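Long-range contact in type II restriction enzyme SfiI (PDB 2EZV), which recognises the interrupted DNA sequence GGCCNNNNNGGCC as a tetramer and cuts both strands within it: residues Y195-K208 against I219-R233. Numbering follows the deposited sequence.
Sequences YNPDPDTSFFGAGK and IRVYFDRLKEACPWR. With nucleotides of chain B; nucleotides of chain A.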
loop_
_atom_site.group_PDB
_atom_site.type_symbol
_atom_site.label_atom_id
_atom_site.label_comp_id
_atom_site.label_asym_id
_atom_site.label_seq_id
_atom_site.Cartn_x
_atom_site.Cartn_y
_atom_site.Cartn_z
ATOM N N TYR D 195 -20.791 6.996 30.610
ATOM C CA TYR D 195 -20.528 8.398 30.277
ATOM C C TYR D 195 -21.727 9.359 30.177
ATOM O O TYR D 195 -21.535 10.574 30.154
ATOM C CB TYR D 195 -19.715 8.475 28.972
ATOM C CG TYR D 195 -18.307 7.921 29.081
ATOM C CD1 TYR D 195 -18.042 6.562 28.883
ATOM C CD2 TYR D 195 -17.246 8.752 29.422
ATOM C CE1 TYR D 195 -16.749 6.050 29.027
ATOM C CE2 TYR D 195 -15.958 8.254 29.572
ATOM C CZ TYR D 195 -15.715 6.906 29.376
ATOM O OH TYR D 195 -14.436 6.437 29.558
ATOM N N ASN D 196 -22.948 8.835 30.097
ATOM C CA ASN D 196 -24.134 9.694 30.018
ATOM C C ASN D 196 -25.380 9.007 30.579
ATOM O O ASN D 196 -26.342 8.744 29.849
ATOM C CB ASN D 196 -24.387 10.128 28.567
ATOM N N PRO D 197 -25.376 8.705 31.888
ATOM C CA PRO D 197 -26.510 8.046 32.537
ATOM C C PRO D 197 -27.682 9.003 32.765
ATOM O O PRO D 197 -28.843 8.621 32.608
ATOM C CB PRO D 197 -25.905 7.538 33.838
ATOM C CG PRO D 197 -24.927 8.614 34.174
ATOM C CD PRO D 197 -24.268 8.905 32.843
ATOM N N ASP D 198 -27.370 10.245 33.124
ATOM C CA ASP D 198 -28.396 11.251 33.374
ATOM C C ASP D 198 -27.967 12.606 32.798
ATOM O O ASP D 198 -26.773 12.894 32.699
ATOM C CB ASP D 198 -28.658 11.360 34.879
ATOM C CG ASP D 198 -27.462 11.890 35.642
ATOM O OD1 ASP D 198 -27.293 13.125 35.696
ATOM O OD2 ASP D 198 -26.686 11.070 36.178
ATOM N N PRO D 199 -28.940 13.457 32.418
ATOM C CA PRO D 199 -28.695 14.786 31.842
ATOM C C PRO D 199 -27.749 15.707 32.608
ATOM O O PRO D 199 -27.241 16.680 32.054
ATOM C CB PRO D 199 -30.100 15.370 31.710
ATOM C CG PRO D 199 -30.848 14.705 32.806
ATOM C CD PRO D 199 -30.379 13.276 32.674
ATOM N N ASP D 200 -27.502 15.407 33.873
ATOM C CA ASP D 200 -26.603 16.244 34.648
ATOM C C ASP D 200 -25.226 15.610 34.747
ATOM O O ASP D 200 -24.314 16.153 35.378
ATOM C CB ASP D 200 -27.207 16.499 36.021
ATOM C CG ASP D 200 -28.510 17.263 35.931
ATOM O OD1 ASP D 200 -28.470 18.457 35.552
ATOM O OD2 ASP D 200 -29.570 16.661 36.216
ATOM N N THR D 201 -25.089 14.457 34.098
ATOM C CA THR D 201 -23.832 13.722 34.048
ATOM C C THR D 201 -23.504 13.474 32.575
ATOM O O THR D 201 -23.991 12.510 31.978
ATOM C CB THR D 201 -23.943 12.364 34.770
ATOM O OG1 THR D 201 -24.315 12.577 36.137
ATOM C CG2 THR D 201 -22.610 11.629 34.726
ATOM N N SER D 202 -22.693 14.357 31.992
ATOM C CA SER D 202 -22.307 14.234 30.588
ATOM C C SER D 202 -21.310 15.311 30.163
ATOM O O SER D 202 -21.048 16.264 30.904
ATOM C CB SER D 202 -23.533 14.363 29.692
ATOM O OG SER D 202 -23.875 15.733 29.547
ATOM N N PHE D 203 -20.761 15.152 28.958
ATOM C CA PHE D 203 -19.827 16.128 28.413
ATOM C C PHE D 203 -20.454 16.824 27.210
ATOM O O PHE D 203 -19.776 17.520 26.459
ATOM C CB PHE D 203 -18.492 15.470 28.023
ATOM C CG PHE D 203 -18.638 14.172 27.279
ATOM C CD1 PHE D 203 -18.166 12.989 27.833
ATOM C CD2 PHE D 203 -19.243 14.129 26.028
ATOM C CE1 PHE D 203 -18.294 11.782 27.152
ATOM C CE2 PHE D 203 -19.373 12.925 25.341
ATOM C CZ PHE D 203 -18.898 11.751 25.905
ATOM N N PHE D 204 -21.759 16.635 27.041
ATOM C CA PHE D 204 -22.496 17.247 25.940
ATOM C C PHE D 204 -22.918 18.675 26.274
ATOM O O PHE D 204 -22.892 19.084 27.436
ATOM C CB PHE D 204 -23.725 16.403 25.609
ATOM C CG PHE D 204 -23.391 15.064 25.021
ATOM C CD1 PHE D 204 -23.881 13.896 25.595
ATOM C CD2 PHE D 204 -22.581 14.971 23.892
ATOM C CE1 PHE D 204 -23.569 12.650 25.053
ATOM C CE2 PHE D 204 -22.263 13.737 23.342
ATOM C CZ PHE D 204 -22.757 12.572 23.921
ATOM N N GLY D 205 -23.297 19.433 25.249
ATOM C CA GLY D 205 -23.715 20.813 25.457
ATOM C C GLY D 205 -24.713 21.298 24.416
ATOM O O GLY D 205 -25.130 20.536 23.539
ATOM N N ALA D 206 -25.103 22.565 24.506
ATOM C CA ALA D 206 -26.056 23.127 23.558
ATOM C C ALA D 206 -25.466 23.153 22.149
ATOM O O ALA D 206 -24.319 23.567 21.951
ATOM C CB ALA D 206 -26.454 24.535 23.988
ATOM N N GLY D 207 -26.260 22.711 21.177
ATOM C CA GLY D 207 -25.820 22.689 19.791
ATOM C C GLY D 207 -25.479 24.058 19.227
ATOM O O GLY D 207 -25.858 25.084 19.786
ATOM N N LYS D 208 -24.760 24.074 18.110
ATOM C CA LYS D 208 -24.353 25.320 17.466
ATOM C C LYS D 208 -25.442 25.813 16.514
ATOM O O LYS D 208 -25.306 26.860 15.879
ATOM C CB LYS D 208 -23.037 25.106 16.706
ATOM C CG LYS D 208 -22.515 26.332 15.969
ATOM C CD LYS D 208 -21.249 26.004 15.196
ATOM C CE LYS D 208 -19.996 26.296 15.996
ATOM N NZ LYS D 208 -19.680 27.751 15.984
ATOM N N ILE D 219 -25.311 19.065 18.371
ATOM C CA ILE D 219 -24.891 18.892 19.754
ATOM C C ILE D 219 -23.417 19.256 19.900
ATOM O O ILE D 219 -22.665 19.246 18.924
ATOM C CB ILE D 219 -25.110 17.437 20.219
ATOM C CG1 ILE D 219 -24.931 17.334 21.734
ATOM C CG2 ILE D 219 -24.112 16.525 19.538
ATOM C CD1 ILE D 219 -25.466 16.043 22.318
ATOM N N ARG D 220 -23.014 19.587 21.122
ATOM C CA ARG D 220 -21.632 19.948 21.405
ATOM C C ARG D 220 -21.018 18.986 22.415
ATOM O O ARG D 220 -21.730 18.360 23.202
ATOM C CB ARG D 220 -21.551 21.365 21.972
ATOM C CG ARG D 220 -21.216 22.457 20.971
ATOM C CD ARG D 220 -20.702 23.693 21.711
ATOM N NE ARG D 220 -20.258 24.763 20.819
ATOM C CZ ARG D 220 -21.060 25.666 20.258
ATOM N NH1 ARG D 220 -22.367 25.643 20.491
ATOM N NH2 ARG D 220 -20.550 26.593 19.459
ATOM N N VAL D 221 -19.692 18.876 22.374
ATOM C CA VAL D 221 -18.933 18.038 23.297
ATOM C C VAL D 221 -17.879 18.958 23.890
ATOM O O VAL D 221 -17.126 19.594 23.152
ATOM C CB VAL D 221 -18.211 16.882 22.579
ATOM C CG1 VAL D 221 -17.316 16.148 23.562
ATOM C CG2 VAL D 221 -19.222 15.932 21.962
ATOM N N TYR D 222 -17.816 19.044 25.211
ATOM C CA TYR D 222 -16.840 19.924 25.819
ATOM C C TYR D 222 -15.585 19.217 26.292
ATOM O O TYR D 222 -15.635 18.259 27.060
ATOM C CB TYR D 222 -17.485 20.732 26.953
ATOM C CG TYR D 222 -18.359 21.846 26.423
ATOM C CD1 TYR D 222 -19.602 21.570 25.855
ATOM C CD2 TYR D 222 -17.909 23.169 26.414
ATOM C CE1 TYR D 222 -20.374 22.578 25.285
ATOM C CE2 TYR D 222 -18.676 24.192 25.842
ATOM C CZ TYR D 222 -19.906 23.883 25.279
ATOM O OH TYR D 222 -20.665 24.875 24.697
ATOM N N PHE D 223 -14.451 19.712 25.814
ATOM C CA PHE D 223 -13.155 19.142 26.142
ATOM C C PHE D 223 -12.968 18.872 27.628
ATOM O O PHE D 223 -12.811 17.718 28.034
ATOM C CB PHE D 223 -12.034 20.056 25.627
ATOM C CG PHE D 223 -11.982 20.176 24.117
ATOM C CD1 PHE D 223 -10.946 20.874 23.497
ATOM C CD2 PHE D 223 -12.966 19.602 23.319
ATOM C CE1 PHE D 223 -10.893 20.998 22.106
ATOM C CE2 PHE D 223 -12.923 19.720 21.930
ATOM C CZ PHE D 223 -11.884 20.421 21.324
ATOM N N ASP D 224 -12.999 19.930 28.435
ATOM C CA ASP D 224 -12.807 19.804 29.874
ATOM C C ASP D 224 -13.715 18.756 30.532
ATOM O O ASP D 224 -13.285 18.046 31.437
ATOM C CB ASP D 224 -12.988 21.172 30.552
ATOM C CG ASP D 224 -14.447 21.499 30.854
ATOM O OD1 ASP D 224 -15.302 21.394 29.943
ATOM O OD2 ASP D 224 -14.737 21.873 32.015
ATOM N N ARG D 225 -14.959 18.642 30.080
ATOM C CA ARG D 225 -15.867 17.657 30.663
ATOM C C ARG D 225 -15.553 16.233 30.190
ATOM O O ARG D 225 -15.880 15.260 30.869
ATOM C CB ARG D 225 -17.317 17.994 30.316
ATOM C CG ARG D 225 -17.930 19.075 31.190
ATOM C CD ARG D 225 -19.427 19.188 30.959
ATOM N NE ARG D 225 -19.786 20.443 30.305
ATOM C CZ ARG D 225 -20.762 20.567 29.412
ATOM N NH1 ARG D 225 -21.481 19.510 29.067
ATOM N NH2 ARG D 225 -21.016 21.749 28.869
ATOM N N LEU D 226 -14.918 16.112 29.029
ATOM C CA LEU D 226 -14.552 14.802 28.490
ATOM C C LEU D 226 -13.283 14.325 29.185
ATOM O O LEU D 226 -13.178 13.165 29.578
ATOM C CB LEU D 226 -14.316 14.884 26.974
ATOM C CG LEU D 226 -13.815 13.621 26.255
ATOM C CD1 LEU D 226 -14.853 12.498 26.337
ATOM C CD2 LEU D 226 -13.519 13.964 24.811
ATOM N N LYS D 227 -12.327 15.234 29.345
ATOM C CA LYS D 227 -11.066 14.913 29.998
ATOM C C LYS D 227 -11.290 14.523 31.459
ATOM O O LYS D 227 -10.542 13.716 32.016
ATOM C CB LYS D 227 -10.110 16.109 29.940
ATOM C CG LYS D 227 -8.714 15.776 30.440
ATOM C CD LYS D 227 -7.803 16.997 30.505
ATOM C CE LYS D 227 -8.147 17.887 31.686
ATOM N NZ LYS D 227 -7.197 19.025 31.815
ATOM N N GLU D 228 -12.308 15.109 32.084
ATOM C CA GLU D 228 -12.609 14.806 33.478
ATOM C C GLU D 228 -13.228 13.414 33.579
ATOM O O GLU D 228 -12.875 12.625 34.458
ATOM C CB GLU D 228 -13.557 15.848 34.052
ATOM N N ALA D 229 -14.148 13.111 32.669
ATOM C CA ALA D 229 -14.796 11.811 32.672
ATOM C C ALA D 229 -13.770 10.719 32.385
ATOM O O ALA D 229 -13.848 9.626 32.935
ATOM C CB ALA D 229 -15.902 11.781 31.636
ATOM N N CYS D 230 -12.799 11.028 31.530
ATOM C CA CYS D 230 -11.758 10.074 31.161
ATOM C C CYS D 230 -10.624 10.824 30.463
ATOM O O CYS D 230 -10.708 11.141 29.278
ATOM C CB CYS D 230 -12.338 9.008 30.228
ATOM S SG CYS D 230 -11.210 7.657 29.811
ATOM N N PRO D 231 -9.540 11.108 31.197
ATOM C CA PRO D 231 -8.370 11.826 30.688
ATOM C C PRO D 231 -7.834 11.444 29.310
ATOM O O PRO D 231 -7.597 12.325 28.480
ATOM C CB PRO D 231 -7.332 11.608 31.789
ATOM C CG PRO D 231 -8.167 11.578 33.023
ATOM C CD PRO D 231 -9.332 10.704 32.601
ATOM N N TRP D 232 -7.638 10.149 29.054
ATOM C CA TRP D 232 -7.077 9.744 27.768
ATOM C C TRP D 232 -7.966 9.969 26.563
ATOM O O TRP D 232 -7.487 9.956 25.436
ATOM C CB TRP D 232 -6.606 8.282 27.789
ATOM C CG TRP D 232 -7.673 7.252 28.000
ATOM C CD1 TRP D 232 -7.972 6.620 29.166
ATOM C CD2 TRP D 232 -8.554 6.704 27.008
ATOM N NE1 TRP D 232 -8.981 5.707 28.966
ATOM C CE2 TRP D 232 -9.357 5.739 27.651
ATOM C CE3 TRP D 232 -8.743 6.935 25.640
ATOM C CZ2 TRP D 232 -10.337 5.001 26.972
ATOM C CZ3 TRP D 232 -9.719 6.201 24.963
ATOM C CH2 TRP D 232 -10.503 5.247 25.633
ATOM N N ARG D 233 -9.255 10.179 26.785
ATOM C CA ARG D 233 -10.160 10.409 25.668
ATOM C C ARG D 233 -9.991 11.789 25.043
ATOM O O ARG D 233 -10.653 12.115 24.067
ATOM C CB ARG D 233 -11.609 10.202 26.100
ATOM C CG ARG D 233 -11.981 8.736 26.217
ATOM C CD ARG D 233 -13.455 8.540 26.517
ATOM N NE ARG D 233 -13.780 7.122 26.612
ATOM C CZ ARG D 233 -13.952 6.313 25.569
ATOM N NH1 ARG D 233 -13.839 6.777 24.337
ATOM N NH2 ARG D 233 -14.226 5.029 25.765
ATOM P P DG B 6 -29.704 28.567 23.948
ATOM O OP1 DG B 6 -30.879 28.941 24.773
ATOM O OP2 DG B 6 -29.567 27.165 23.476
ATOM O "O5'" DG B 6 -29.680 29.558 22.693
ATOM C "C5'" DG B 6 -28.480 30.252 22.358
ATOM C "C4'" DG B 6 -28.564 30.906 20.996
ATOM O "O4'" DG B 6 -27.202 31.061 20.527
ATOM C "C3'" DG B 6 -29.255 30.052 19.926
ATOM O "O3'" DG B 6 -29.520 30.900 18.794
ATOM C "C2'" DG B 6 -28.120 29.171 19.443
ATOM C "C1'" DG B 6 -26.983 30.173 19.444
ATOM N N9 DG B 6 -25.615 29.669 19.495
ATOM C C8 DG B 6 -25.187 28.399 19.801
ATOM N N7 DG B 6 -23.895 28.254 19.678
ATOM C C5 DG B 6 -23.444 29.509 19.284
ATOM C C6 DG B 6 -22.135 29.971 18.989
ATOM O O6 DG B 6 -21.068 29.343 19.015
ATOM N N1 DG B 6 -22.137 31.317 18.635
ATOM C C2 DG B 6 -23.251 32.115 18.567
ATOM N N2 DG B 6 -23.054 33.389 18.201
ATOM N N3 DG B 6 -24.470 31.696 18.836
ATOM C C4 DG B 6 -24.494 30.394 19.184
ATOM P P DG B 5 -24.918 25.324 27.545
ATOM O OP1 DG B 5 -25.751 24.557 28.502
ATOM O OP2 DG B 5 -24.295 24.625 26.398
ATOM O "O5'" DG B 5 -25.813 26.507 26.971
ATOM C "C5'" DG B 5 -25.194 27.580 26.283
ATOM C "C4'" DG B 5 -26.211 28.591 25.808
ATOM O "O4'" DG B 5 -25.453 29.659 25.204
ATOM C "C3'" DG B 5 -27.188 28.125 24.727
ATOM O "O3'" DG B 5 -28.373 28.957 24.785
ATOM C "C2'" DG B 5 -26.384 28.359 23.459
ATOM C "C1'" DG B 5 -25.570 29.608 23.791
ATOM N N9 DG B 5 -24.213 29.634 23.257
ATOM C C8 DG B 5 -23.306 28.601 23.213
ATOM N N7 DG B 5 -22.154 28.953 22.709
ATOM C C5 DG B 5 -22.313 30.294 22.393
ATOM C C6 DG B 5 -21.403 31.226 21.816
ATOM O O6 DG B 5 -20.230 31.045 21.457
ATOM N N1 DG B 5 -21.986 32.482 21.670
ATOM C C2 DG B 5 -23.275 32.804 22.032
ATOM N N2 DG B 5 -23.663 34.071 21.813
ATOM N N3 DG B 5 -24.125 31.948 22.567
ATOM C C4 DG B 5 -23.583 30.724 22.719
ATOM P P DG A 15 -14.189 29.136 12.916
ATOM O OP1 DG A 15 -12.794 28.961 12.436
ATOM O OP2 DG A 15 -14.551 28.710 14.290
ATOM O "O5'" DG A 15 -14.577 30.673 12.738
ATOM C "C5'" DG A 15 -14.570 31.279 11.443
ATOM C "C4'" DG A 15 -15.295 32.608 11.459
ATOM O "O4'" DG A 15 -16.706 32.396 11.728
ATOM C "C3'" DG A 15 -14.813 33.535 12.573
ATOM O "O3'" DG A 15 -14.995 34.907 12.185
ATOM C "C2'" DG A 15 -15.716 33.152 13.732
ATOM C "C1'" DG A 15 -17.036 32.884 13.027
ATOM N N9 DG A 15 -17.908 31.909 13.679
ATOM C C8 DG A 15 -17.564 30.646 14.089
ATOM N N7 DG A 15 -18.554 29.996 14.635
ATOM C C5 DG A 15 -19.619 30.883 14.586
ATOM C C6 DG A 15 -20.963 30.735 15.035
ATOM O O6 DG A 15 -21.494 29.758 15.575
ATOM N N1 DG A 15 -21.711 31.881 14.796
ATOM C C2 DG A 15 -21.237 33.022 14.203
ATOM N N2 DG A 15 -22.129 34.016 14.064
ATOM N N3 DG A 15 -19.987 33.177 13.780
ATOM C C4 DG A 15 -19.239 32.073 14.002
HETATM O O HOH W 1 -23.227 24.584 24.004
#
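Leu226 CD1 lies over one face of the Phe203 ring, a CH-pi contact 4.0 Å from the centroid, and Tyr195 CD2 meets that ring's edge. Phe203 sets CE2 on a face of the Phe204 ring, whose edge receives Arg220 O. Ile219 CD1 and Val221 CG2 pack on Phe204. Cys230 CB sits in plane at the edge of the Tyr195 ring. Arg233 NE donates to Tyr195 OH (3.1 Å, 162°); the guanidinium stands 82° to the ring but keeps the hydroxyl in its own plane. Trp232 CH2 lies over the centre of one guanidinium face. Glu14 OE2 is hydrogen-bonded to Tyr195 OH and, like Glu17, forms a salt bridge with Arg233 NH2. An alanine in place of Tyr195 would probably leave Arg233 NE without this acceptor and open a gap beside Ala229 and Cys230.

Next to the antiparallel strands 204-206 and 219-221, Tyr222 N donates to Phe203 O (2.8 Å). Extended from CG to NE, Arg220 carries NH1 to Ala206 O (3.2 Å) and N7 of guanine DG6 of chain B (3.1 Å), and NH2 to O6 of that base (2.8 Å). Lys208 NZ donates to O6 of DG15 of chain A (2.7 Å), and Ala206 N to OP2 of DG5 of chain B. The strand pair and following loop thus bring Arg220, steadied by Ala206 O, and Lys208 to major-groove guanine edges, consistent with recognition of GGCC.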